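Local coordinates for protein CrataBL (PDB 4IHZ) that inhibits factor Xa and, more weakly, trypsin, and also acts as a lectin that binds glucose and N-acetylglucosamine, at residues 19-22 with 23-26. Residues are numbered along the deposited sequence; the frame is centred on the assembly and turned at random.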
loop_
_atom_site.group_PDB
_atom_site.type_symbol
_atom_site.label_atom_id
_atom_site.label_comp_id
_atom_site.label_asym_id
_atom_site.label_seq_id
_atom_site.Cartn_x
_atom_site.Cartn_y
_atom_site.Cartn_z
ATOM N N PHE A 19 11.512 -0.472 16.216
ATOM C CA PHE A 19 11.205 0.440 15.112
ATOM C C PHE A 19 9.804 0.372 14.641
ATOM O O PHE A 19 9.152 -0.693 14.685
ATOM C CB PHE A 19 12.114 0.103 13.906
ATOM C CG PHE A 19 13.577 0.311 14.198
ATOM C CD1 PHE A 19 14.149 1.553 14.080
ATOM C CD2 PHE A 19 14.325 -0.757 14.673
ATOM C CE1 PHE A 19 15.518 1.725 14.377
ATOM C CE2 PHE A 19 15.651 -0.587 14.980
ATOM C CZ PHE A 19 16.246 0.639 14.852
ATOM N N SER A 20 9.288 1.519 14.195
ATOM C CA SER A 20 7.919 1.547 13.650
ATOM C C SER A 20 7.860 2.519 12.485
ATOM O O SER A 20 8.489 3.572 12.551
ATOM C CB SER A 20 6.966 2.037 14.755
ATOM O OG SER A 20 5.658 2.324 14.220
ATOM N N PRO A 21 7.090 2.204 11.434
ATOM C CA PRO A 21 6.692 3.276 10.495
ATOM C C PRO A 21 6.126 4.485 11.225
ATOM O O PRO A 21 5.355 4.361 12.187
ATOM C CB PRO A 21 5.617 2.604 9.638
ATOM C CG PRO A 21 5.976 1.117 9.671
ATOM C CD PRO A 21 6.396 0.925 11.132
ATOM N N ASP A 22 6.527 5.681 10.794
ATOM C CA ASP A 22 6.043 6.890 11.429
ATOM C C ASP A 22 4.524 7.013 11.447
ATOM O O ASP A 22 3.958 7.546 12.427
ATOM C CB ASP A 22 6.644 8.111 10.774
ATOM C CG ASP A 22 7.784 8.701 11.567
ATOM O OD1 ASP A 22 8.010 8.357 12.778
ATOM O OD2 ASP A 22 8.458 9.581 10.982
ATOM N N ASN A 23 3.838 6.528 10.400
ATOM C CA ASN A 23 2.375 6.754 10.397
ATOM C C ASN A 23 1.702 6.044 11.557
ATOM O O ASN A 23 0.677 6.505 12.080
ATOM C CB ASN A 23 1.739 6.366 9.051
ATOM C CG ASN A 23 1.467 4.903 8.948
ATOM O OD1 ASN A 23 0.401 4.447 9.312
ATOM N ND2 ASN A 23 2.429 4.137 8.414
ATOM N N LEU A 24 2.313 4.940 11.999
ATOM C CA LEU A 24 1.750 4.182 13.129
ATOM C C LEU A 24 2.016 4.881 14.446
ATOM O O LEU A 24 1.236 4.746 15.365
ATOM C CB LEU A 24 2.252 2.710 13.133
ATOM C CG LEU A 24 1.793 1.878 11.937
ATOM C CD1 LEU A 24 2.304 0.447 12.077
ATOM C CD2 LEU A 24 0.239 1.844 11.898
ATOM N N ARG A 25 3.070 5.695 14.524
ATOM C CA ARG A 25 3.321 6.425 15.780
ATOM C C ARG A 25 2.290 7.519 15.939
ATOM O O ARG A 25 1.767 7.740 17.041
ATOM C CB ARG A 25 4.739 7.008 15.767
ATOM C CG ARG A 25 5.761 5.885 15.709
ATOM C CD ARG A 25 7.177 6.464 15.753
ATOM N NE ARG A 25 7.466 6.945 17.102
ATOM C CZ ARG A 25 8.709 7.108 17.546
ATOM N NH1 ARG A 25 9.704 6.852 16.739
ATOM N NH2 ARG A 25 8.922 7.515 18.800
ATOM N N LYS A 26 1.957 8.148 14.816
ATOM C CA LYS A 26 0.992 9.254 14.793
ATOM C C LYS A 26 -0.420 8.728 15.053
ATOM O O LYS A 26 -1.192 9.364 15.794
ATOM C CB LYS A 26 1.112 10.033 13.481
ATOM C CG LYS A 26 0.142 11.248 13.369
ATOM C CD LYS A 26 0.624 12.441 14.176
ATOM C CE LYS A 26 -0.487 13.486 14.311
ATOM N NZ LYS A 26 -0.102 14.576 15.252
#
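At Pro21 the chain passes from extended strand into a single helical turn, and the backbone closes that turn when Leu24 N bonds to Pro21 O (3.1 Å) and Lys26 N to Asp22 O (3.2 Å); Arg25 N adds a weak bond to Asp22 O. The carbonyl of Pro21 illustrates how one acceptor can serve a strand-to-helix junction from two faces. With its hydroxyl anti to the backbone N (chi1 169°), Ser20 places OG beside its own carbonyl carbon, from where it bonds to Pro21 O at 2.9 Å, while Leu24 N comes to the opposite face, well above the carbonyl plane. The same hydroxyl rests against Leu24 CB (3.6 Å) and, slightly farther off, Arg25 CG. Pro21 CD lies 4.2 Å from Leu24 CD1 in a light apolar touch, and Pro21 CB meets the amide nitrogen ND2 of Asn23 at 3.7 Å. Asp22 and Arg25 meet through carboxylate and methylene: OD1 lies 3.6 Å from Arg25 CD. The same oxygen sits well out of the guanidinium plane, with the two planes 54° apart, and no N-H points at it. Since Asp22 OD1 and Arg25 NH1 are 4.6 Å apart, beyond a salt bridge, any attraction between the two charges is probably long-range rather than a directed bond; Thr39 OG1 links the two by bonding to both of these atoms. Arg146 forms a salt bridge with the same aspartate oxygen, and Asn23 OD1 accepts from Phe79 N. Within this Kunitz-type beta-trefoil, strand 19-21 pairs antiparallel with strand 38-40, where Pro21 packs on Ile38, and helix 22-26 continues directly from its end, tied back to the partner strand by Arg25 NH1 at Gln40 O.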